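Putative NADPH-dependent oxidoreductase (Desulfitobacterium hafniense DCB-2, PDB 3DB2) is a putative NADPH-dependent oxidoreductase that probably binds a dinucleotide in its Rossmann domain and transfers hydride to or from a substrate not yet identified. Local coordinates at residues P178-G183 / A332-A337; V184-N189 / A229-N234; E81-C86 / Q111-T116. One frame throughout, in Å; residues are numbered along the deposited sequence.

Interaction 1: P178-G183 / A332-A337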
loop_
_atom_site.group_PDB
_atom_site.type_symbol
_atom_site.label_atom_id
_atom_site.label_comp_id
_atom_site.label_asym_id
_atom_site.label_seq_id
_atom_site.Cartn_x
_atom_site.Cartn_y
_atom_site.Cartn_z
ATOM N N PRO C 178 2.896 15.179 -6.222
ATOM C CA PRO C 178 2.219 14.181 -7.044
ATOM C C PRO C 178 0.807 13.919 -6.527
ATOM O O PRO C 178 -0.035 13.377 -7.264
ATOM C CB PRO C 178 3.134 12.952 -6.957
ATOM C CG PRO C 178 3.826 13.117 -5.630
ATOM C CD PRO C 178 4.073 14.604 -5.536
ATOM N N LEU C 179 0.509 14.288 -5.289
ATOM C CA LEU C 179 -0.861 14.013 -4.802
ATOM C C LEU C 179 -1.931 14.654 -5.669
ATOM O O LEU C 179 -2.993 14.076 -5.941
ATOM C CB LEU C 179 -0.971 14.545 -3.388
ATOM C CG LEU C 179 -2.124 14.131 -2.498
ATOM C CD1 LEU C 179 -2.400 12.643 -2.653
ATOM C CD2 LEU C 179 -1.798 14.546 -1.073
ATOM N N THR C 180 -1.660 15.886 -6.137
ATOM C CA THR C 180 -2.592 16.516 -7.079
ATOM C C THR C 180 -2.515 15.924 -8.470
ATOM O O THR C 180 -3.501 15.396 -8.988
ATOM C CB THR C 180 -2.308 18.033 -7.154
ATOM O OG1 THR C 180 -2.630 18.655 -5.902
ATOM C CG2 THR C 180 -3.197 18.675 -8.194
ATOM N N GLN C 181 -1.360 15.981 -9.115
ATOM C CA GLN C 181 -1.191 15.628 -10.510
ATOM C C GLN C 181 -1.499 14.154 -10.774
ATOM O O GLN C 181 -2.081 13.826 -11.810
ATOM C CB GLN C 181 0.237 15.887 -11.005
ATOM C CG GLN C 181 0.648 17.296 -11.311
ATOM C CD GLN C 181 -0.494 18.298 -11.288
ATOM O OE1 GLN C 181 -1.150 18.551 -12.301
ATOM N NE2 GLN C 181 -0.707 18.872 -10.100
ATOM N N LEU C 182 -1.068 13.297 -9.851
ATOM C CA LEU C 182 -1.219 11.854 -9.991
ATOM C C LEU C 182 -2.358 11.401 -9.085
ATOM O O LEU C 182 -3.242 10.658 -9.508
ATOM C CB LEU C 182 0.063 11.092 -9.638
ATOM C CG LEU C 182 1.342 11.463 -10.387
ATOM C CD1 LEU C 182 2.479 10.480 -10.082
ATOM C CD2 LEU C 182 1.081 11.523 -11.881
ATOM N N GLY C 183 -2.380 11.812 -7.839
ATOM C CA GLY C 183 -3.305 11.254 -6.873
ATOM C C GLY C 183 -4.761 11.494 -7.199
ATOM O O GLY C 183 -5.619 10.696 -6.826
ATOM N N ALA C 332 -10.979 17.868 -2.167
ATOM C CA ALA C 332 -11.047 17.901 -0.709
ATOM C C ALA C 332 -10.178 16.814 -0.079
ATOM O O ALA C 332 -9.576 17.020 0.970
ATOM C CB ALA C 332 -12.494 17.739 -0.271
ATOM N N VAL C 333 -10.083 15.649 -0.706
ATOM C CA VAL C 333 -9.153 14.626 -0.215
ATOM C C VAL C 333 -7.720 15.147 -0.247
ATOM O O VAL C 333 -6.941 14.988 0.695
ATOM C CB VAL C 333 -9.313 13.324 -1.011
ATOM C CG1 VAL C 333 -8.347 12.225 -0.639
ATOM C CG2 VAL C 333 -10.738 12.779 -0.795
ATOM N N VAL C 334 -7.347 15.792 -1.368
ATOM C CA VAL C 334 -6.005 16.332 -1.510
ATOM C C VAL C 334 -5.793 17.412 -0.449
ATOM O O VAL C 334 -4.736 17.419 0.188
ATOM C CB VAL C 334 -5.742 16.867 -2.932
ATOM C CG1 VAL C 334 -4.359 17.522 -3.012
ATOM C CG2 VAL C 334 -5.817 15.761 -3.981
ATOM N N LEU C 335 -6.771 18.293 -0.245
ATOM C CA LEU C 335 -6.547 19.386 0.709
ATOM C C LEU C 335 -6.471 18.830 2.140
ATOM O O LEU C 335 -5.692 19.317 2.961
ATOM C CB LEU C 335 -7.617 20.455 0.558
ATOM C CG LEU C 335 -7.734 21.125 -0.816
ATOM C CD1 LEU C 335 -8.961 22.032 -0.874
ATOM C CD2 LEU C 335 -6.473 21.910 -1.176
ATOM N N ALA C 336 -7.261 17.798 2.395
ATOM C CA ALA C 336 -7.258 17.223 3.760
ATOM C C ALA C 336 -5.920 16.575 4.040
ATOM O O ALA C 336 -5.415 16.645 5.176
ATOM C CB ALA C 336 -8.416 16.258 3.877
ATOM N N ALA C 337 -5.367 15.928 3.003
ATOM C CA ALA C 337 -4.055 15.286 3.106
ATOM C C ALA C 337 -2.935 16.281 3.334
ATOM O O ALA C 337 -2.040 16.050 4.144
ATOM C CB ALA C 337 -3.768 14.452 1.860
#

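Interaction 2: V184-N189 / A229-N234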
loop_
_atom_site.group_PDB
_atom_site.type_symbol
_atom_site.label_atom_id
_atom_site.label_comp_id
_atom_site.label_asym_id
_atom_site.label_seq_id
_atom_site.Cartn_x
_atom_site.Cartn_y
_atom_site.Cartn_z
ATOM N N VAL C 184 -5.096 12.621 -7.863
ATOM C CA VAL C 184 -6.531 12.895 -8.047
ATOM C C VAL C 184 -7.193 11.837 -8.900
ATOM O O VAL C 184 -8.382 11.534 -8.802
ATOM C CB VAL C 184 -6.674 14.301 -8.667
ATOM C CG1 VAL C 184 -8.067 14.532 -9.232
ATOM C CG2 VAL C 184 -6.360 15.333 -7.596
ATOM N N HIS C 185 -6.397 11.221 -9.794
ATOM C CA HIS C 185 -6.885 10.110 -10.610
ATOM C C HIS C 185 -7.324 8.939 -9.725
ATOM O O HIS C 185 -8.448 8.438 -9.848
ATOM C CB HIS C 185 -5.827 9.577 -11.554
ATOM C CG HIS C 185 -5.435 10.428 -12.710
ATOM N ND1 HIS C 185 -5.995 10.295 -13.960
ATOM C CD2 HIS C 185 -4.519 11.419 -12.797
ATOM C CE1 HIS C 185 -5.438 11.173 -14.766
ATOM N NE2 HIS C 185 -4.539 11.861 -14.091
ATOM N N GLN C 186 -6.397 8.562 -8.838
ATOM C CA GLN C 186 -6.695 7.439 -7.924
ATOM C C GLN C 186 -7.707 7.796 -6.860
ATOM O O GLN C 186 -8.549 6.947 -6.492
ATOM C CB GLN C 186 -5.397 6.896 -7.304
ATOM C CG GLN C 186 -4.488 6.268 -8.363
ATOM C CD GLN C 186 -4.927 4.888 -8.815
ATOM O OE1 GLN C 186 -6.099 4.539 -8.962
ATOM N NE2 GLN C 186 -3.925 4.072 -9.091
ATOM N N ILE C 187 -7.706 9.031 -6.345
ATOM C CA ILE C 187 -8.777 9.482 -5.473
ATOM C C ILE C 187 -10.149 9.357 -6.108
ATOM O O ILE C 187 -11.136 8.891 -5.497
ATOM C CB ILE C 187 -8.521 10.932 -5.013
ATOM C CG1 ILE C 187 -7.225 10.950 -4.174
ATOM C CG2 ILE C 187 -9.714 11.517 -4.288
ATOM C CD1 ILE C 187 -6.779 12.349 -3.845
ATOM N N ASP C 188 -10.270 9.734 -7.372
ATOM C CA ASP C 188 -11.530 9.544 -8.091
ATOM C C ASP C 188 -11.805 8.047 -8.253
ATOM O O ASP C 188 -12.962 7.661 -7.998
ATOM C CB ASP C 188 -11.528 10.246 -9.441
ATOM C CG ASP C 188 -12.932 10.146 -10.037
ATOM O OD1 ASP C 188 -13.852 10.818 -9.507
ATOM O OD2 ASP C 188 -13.068 9.377 -11.004
ATOM N N ASN C 189 -10.807 7.257 -8.643
ATOM C CA ASN C 189 -11.057 5.819 -8.738
ATOM C C ASN C 189 -11.561 5.256 -7.423
ATOM O O ASN C 189 -12.464 4.420 -7.414
ATOM C CB ASN C 189 -9.807 5.055 -9.193
ATOM C CG ASN C 189 -9.517 5.332 -10.659
ATOM O OD1 ASN C 189 -10.405 5.735 -11.409
ATOM N ND2 ASN C 189 -8.266 5.088 -11.027
ATOM N N ALA C 229 -8.663 2.647 2.673
ATOM C CA ALA C 229 -7.752 2.617 1.525
ATOM C C ALA C 229 -6.418 3.297 1.875
ATOM O O ALA C 229 -6.348 4.133 2.766
ATOM C CB ALA C 229 -8.358 3.245 0.298
ATOM N N TYR C 230 -5.405 2.872 1.132
ATOM C CA TYR C 230 -4.064 3.406 1.054
ATOM C C TYR C 230 -3.847 4.027 -0.326
ATOM O O TYR C 230 -4.230 3.382 -1.308
ATOM C CB TYR C 230 -3.040 2.290 1.290
ATOM C CG TYR C 230 -1.667 2.649 0.780
ATOM C CD1 TYR C 230 -0.900 3.612 1.437
ATOM C CD2 TYR C 230 -1.150 2.039 -0.355
ATOM C CE1 TYR C 230 0.355 3.928 0.949
ATOM C CE2 TYR C 230 0.110 2.363 -0.846
ATOM C CZ TYR C 230 0.842 3.313 -0.171
ATOM O OH TYR C 230 2.101 3.679 -0.607
ATOM N N LEU C 231 -3.254 5.222 -0.362
ATOM C CA LEU C 231 -2.835 5.812 -1.624
ATOM C C LEU C 231 -1.373 6.241 -1.533
ATOM O O LEU C 231 -1.058 7.075 -0.695
ATOM C CB LEU C 231 -3.717 6.999 -1.975
ATOM C CG LEU C 231 -3.252 7.853 -3.162
ATOM C CD1 LEU C 231 -3.191 7.037 -4.440
ATOM C CD2 LEU C 231 -4.197 9.021 -3.348
ATOM N N GLY C 232 -0.517 5.697 -2.374
ATOM C CA GLY C 232 0.875 6.119 -2.477
ATOM C C GLY C 232 1.043 6.940 -3.738
ATOM O O GLY C 232 0.579 6.536 -4.800
ATOM N N THR C 233 1.650 8.113 -3.595
ATOM C CA THR C 233 1.928 9.009 -4.731
ATOM C C THR C 233 3.402 9.388 -4.629
ATOM O O THR C 233 3.868 9.783 -3.559
ATOM C CB THR C 233 1.045 10.259 -4.768
ATOM O OG1 THR C 233 0.993 10.879 -3.480
ATOM C CG2 THR C 233 -0.377 9.882 -5.165
ATOM N N ASN C 234 4.178 9.219 -5.682
ATOM C CA ASN C 234 5.625 9.281 -5.559
ATOM C C ASN C 234 6.200 9.869 -6.838
ATOM O O ASN C 234 5.776 9.406 -7.905
ATOM C CB ASN C 234 6.044 7.832 -5.264
ATOM C CG ASN C 234 7.485 7.719 -4.825
ATOM O OD1 ASN C 234 8.289 8.380 -5.473
ATOM N ND2 ASN C 234 7.757 6.912 -3.793
#

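Interaction 3: E81-C86 / Q111-T116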
loop_
_atom_site.group_PDB
_atom_site.type_symbol
_atom_site.label_atom_id
_atom_site.label_comp_id
_atom_site.label_asym_id
_atom_site.label_seq_id
_atom_site.Cartn_x
_atom_site.Cartn_y
_atom_site.Cartn_z
ATOM N N GLU C 81 -12.284 31.072 -13.453
ATOM C CA GLU C 81 -12.738 32.234 -14.231
ATOM C C GLU C 81 -13.101 31.826 -15.648
ATOM O O GLU C 81 -13.974 32.408 -16.305
ATOM C CB GLU C 81 -11.650 33.318 -14.225
ATOM C CG GLU C 81 -10.362 32.873 -14.860
ATOM C CD GLU C 81 -9.250 33.898 -14.742
ATOM O OE1 GLU C 81 -8.466 33.768 -13.781
ATOM O OE2 GLU C 81 -9.179 34.794 -15.609
ATOM N N VAL C 82 -12.436 30.808 -16.212
ATOM C CA VAL C 82 -12.797 30.457 -17.589
ATOM C C VAL C 82 -14.162 29.795 -17.628
ATOM O O VAL C 82 -15.019 30.111 -18.464
ATOM C CB VAL C 82 -11.730 29.566 -18.216
ATOM C CG1 VAL C 82 -12.191 29.104 -19.580
ATOM C CG2 VAL C 82 -10.407 30.308 -18.319
ATOM N N ILE C 83 -14.397 28.870 -16.704
ATOM C CA ILE C 83 -15.729 28.261 -16.567
ATOM C C ILE C 83 -16.783 29.319 -16.310
ATOM O O ILE C 83 -17.878 29.309 -16.891
ATOM C CB ILE C 83 -15.746 27.181 -15.457
ATOM C CG1 ILE C 83 -14.838 25.989 -15.752
ATOM C CG2 ILE C 83 -17.158 26.710 -15.185
ATOM C CD1 ILE C 83 -14.455 25.154 -14.515
ATOM N N GLU C 84 -16.509 30.286 -15.454
ATOM C CA GLU C 84 -17.543 31.294 -15.166
ATOM C C GLU C 84 -17.892 32.070 -16.443
ATOM O O GLU C 84 -19.071 32.232 -16.732
ATOM C CB GLU C 84 -17.078 32.218 -14.060
ATOM C CG GLU C 84 -17.114 31.698 -12.642
ATOM C CD GLU C 84 -16.367 32.550 -11.639
ATOM O OE1 GLU C 84 -15.451 33.301 -12.025
ATOM O OE2 GLU C 84 -16.695 32.492 -10.430
ATOM N N GLN C 85 -16.876 32.514 -17.185
ATOM C CA GLN C 85 -17.152 33.242 -18.420
ATOM C C GLN C 85 -17.902 32.394 -19.419
ATOM O O GLN C 85 -18.876 32.836 -20.054
ATOM C CB GLN C 85 -15.854 33.774 -19.025
ATOM C CG GLN C 85 -16.127 34.861 -20.067
ATOM C CD GLN C 85 -14.938 35.355 -20.834
ATOM O OE1 GLN C 85 -13.794 34.940 -20.644
ATOM N NE2 GLN C 85 -15.172 36.286 -21.749
ATOM N N CYS C 86 -17.533 31.118 -19.582
ATOM C CA CYS C 86 -18.244 30.301 -20.579
ATOM C C CYS C 86 -19.648 29.939 -20.129
ATOM O O CYS C 86 -20.605 30.019 -20.878
ATOM C CB CYS C 86 -17.456 29.028 -20.881
ATOM S SG CYS C 86 -15.834 29.340 -21.568
ATOM N N GLN C 111 -20.993 26.869 -7.924
ATOM C CA GLN C 111 -22.034 27.899 -7.845
ATOM C C GLN C 111 -22.498 28.390 -9.206
ATOM O O GLN C 111 -23.691 28.520 -9.509
ATOM C CB GLN C 111 -21.446 29.045 -7.025
ATOM C CG GLN C 111 -22.287 30.310 -7.159
ATOM C CD GLN C 111 -23.468 30.337 -6.210
ATOM O OE1 GLN C 111 -23.809 29.329 -5.588
ATOM N NE2 GLN C 111 -24.081 31.521 -6.125
ATOM N N VAL C 112 -21.518 28.666 -10.076
ATOM C CA VAL C 112 -21.906 29.164 -11.424
ATOM C C VAL C 112 -22.593 28.107 -12.247
ATOM O O VAL C 112 -23.434 28.429 -13.093
ATOM C CB VAL C 112 -20.673 29.765 -12.117
ATOM C CG1 VAL C 112 -19.766 28.689 -12.713
ATOM C CG2 VAL C 112 -21.080 30.759 -13.213
ATOM N N ILE C 113 -22.284 26.818 -12.053
ATOM C CA ILE C 113 -23.015 25.749 -12.723
ATOM C C ILE C 113 -24.430 25.646 -12.141
ATOM O O ILE C 113 -25.404 25.512 -12.883
ATOM C CB ILE C 113 -22.308 24.394 -12.608
ATOM C CG1 ILE C 113 -20.898 24.380 -13.219
ATOM C CG2 ILE C 113 -23.112 23.229 -13.185
ATOM C CD1 ILE C 113 -20.738 24.855 -14.637
ATOM N N LYS C 114 -24.550 25.745 -10.818
ATOM C CA LYS C 114 -25.891 25.796 -10.231
ATOM C C LYS C 114 -26.687 26.949 -10.834
ATOM O O LYS C 114 -27.756 26.718 -11.407
ATOM C CB LYS C 114 -25.759 25.906 -8.702
ATOM C CG LYS C 114 -25.351 24.608 -8.018
ATOM C CD LYS C 114 -25.092 24.682 -6.528
ATOM C CE LYS C 114 -24.125 25.774 -6.119
ATOM N NZ LYS C 114 -23.859 25.860 -4.648
ATOM N N GLU C 115 -26.145 28.154 -10.721
ATOM C CA GLU C 115 -26.729 29.370 -11.253
ATOM C C GLU C 115 -27.203 29.203 -12.702
ATOM O O GLU C 115 -28.378 29.371 -13.032
ATOM C CB GLU C 115 -25.751 30.547 -11.264
ATOM C CG GLU C 115 -25.752 31.416 -10.038
ATOM C CD GLU C 115 -24.396 31.999 -9.689
ATOM O OE1 GLU C 115 -23.551 32.155 -10.592
ATOM O OE2 GLU C 115 -24.170 32.317 -8.492
ATOM N N THR C 116 -26.263 28.880 -13.581
ATOM C CA THR C 116 -26.559 28.870 -15.017
ATOM C C THR C 116 -27.286 27.627 -15.479
ATOM O O THR C 116 -28.013 27.663 -16.486
ATOM C CB THR C 116 -25.233 29.073 -15.768
ATOM O OG1 THR C 116 -24.347 28.008 -15.447
ATOM C CG2 THR C 116 -24.516 30.331 -15.255
#

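Interaction 1: P178-G183 / A332-A337
Pro178 O is gripped by two backbone donors, Leu182 N at 2.8 Å and Gly183 N at 2.9 Å, closing the short turn of helix that presents Leu179 and Thr180 to Val334 and Ala337. The setting is the GFO/IDH/MocA-type C-terminal domain, where helix 178-181 meets the long helix 324-343 in the interior. No hydrogen bond crosses the contact, so contact distances alone define it. Leu179 and Val334 share most of it: with CG anti to its backbone N (chi1 -165°), the leucine side chain reaches out to helix 324-343 and passes Val334 in the reverse direction, CG lying 4.1 Å from Val334 CG1. The second methyl of the valine, CG2, sits 3.8 Å from Leu179 O, so its two branches touch side chain and backbone of the same leucine. Thr180 approaches Val334 at about a right angle. Its hydroxyl OG1 rests 3.6 Å from Val334 CG1, but its polar need is met by Pro175 O, which leaves the approach to the valine a van der Waals one. One turn beyond Val334, the closest approach of the contact joins Leu179 CD2 to Ala337 CB, at 3.5 Å.

Interaction 2: V184-N189 / A229-N234
Leu231 of the strand rests its two methyls on two consecutive helix residues: CD1 lies 3.6 Å from Gln186 CB, and CD2 lies 3.7 Å from Ile187 CG1. The leucine and isoleucine side chains cross at about a right angle, methyl CD2 of the one against methylene CG1 of the other. Gln186 and Leu231 also form the nearest backbone pair, with CA atoms 7.6 Å apart, a separation bridged by side chains alone.

The next shell explains why Gln186 offers only its CB here. Its chain bends at chi2 (-77°), carrying the amide away from Leu231. OE1 then receives Asn189 ND2 from the following turn of the same helix, a 3.0 Å bond that is nearly straight at the hydrogen (167°). The donor stands above the carbonyl plane of Gln186, 43° out of it, whereas OE1 lies close to the amide plane of Asn189. Gln186 NE2 binds Val153 O on strand 147-155, which tethers the helix to the strand beside 228-234.

Farther out, Ile187 is backed by Asn330, Val333 and Val334 of helix 324-343, so it touches both that helix and strand 228-234 of the mixed sheet of the C-terminal domain. Tyr230, which precedes the leucine, takes no part in the helix packing; its ring stacks on Tyr230 of the second subunit, and its OH bonds Glu151 of that subunit. The strand therefore serves an intramolecular core as well as a dimer interface.

Chemically, helix and strand are joined by dispersion and exclusion of water, with no hydrogen bond between the two segments, while the buried amide of Gln186 is satisfied by partners that fix its orientation.

Interaction 3: E81-C86 / Q111-T116
Ile83 and Val112 form the buried side of this helix pair. Ile83 CG2 touches two residues of the facing helix, lying 4.1 Å from Val112 CG1 and also 4.1 Å from Ile113 CD1. The second of these depends on a bend in Ile113: its chi2 of -53° turns CD1 back to the neighbouring helix, although CB does not point there. Beneath this apolar cluster Ile83 also packs on Ile72 of strand 69-72 and on Ile93 and Val95 of strand 92-96, so this side of the contact lies against the parallel sheet.

Val112 links the two sides. Its CG1 is held between the backbone N and the carbonyl carbon (chi1 79°), and from there it meets both Ile83 and the aliphatic part of Glu84, whose CG is 4.0 Å away. Its other methyl, CG2, lies 4.1 Å from Glu84 CA, where the backbones come nearest.

The outer side is spaced much the same but is nearer solvent, Glu84 being partly exposed. Of the Glu84 side chain, CG makes the packing contact; its carboxylate forms a salt bridge with Arg108, one turn before Val112 on the same helix, and so couples the two helices by charge. Glu115, on the exposed surface, keeps its OE1 6.9 Å from Glu84 OE2, too far for contact between the like charges. At the helix end, Val112 O accepts from Thr116 twice, from OG1 at 2.6 Å and from the backbone N.

The segment axes run almost parallel, 7° apart, with a closest approach of 9.8 Å. Side-by-side helices of this kind, separated in sequence by strand 92-96, belong to successive beta-alpha-beta crossovers and are typical of the dinucleotide-binding Rossmann fold.

How the interactions relate
Along the chain interaction 3 closes first, in the Rossmann domain; interaction 1 then opens, with interaction 2 nested inside its loop. The latter two are neighbours, their centres 8 Å apart. Helices 178-181 and 183-194 follow each other in the chain, and at their junction Gly183 CA packs 3.7 Å from Thr233 CG2. Together the two contacts bring helix 324-343, helices 178-181 and 183-194 and strand 228-234 together in the interior of the C-terminal domain. Interaction 3 stands apart, about 24 Å from interaction 1 and 28 Å from interaction 2 between centres, and rests on the parallel sheet instead. The separation reflects a two-domain protein, with a probable nucleotide-binding half and a C-terminal half that dimerises through its sheet.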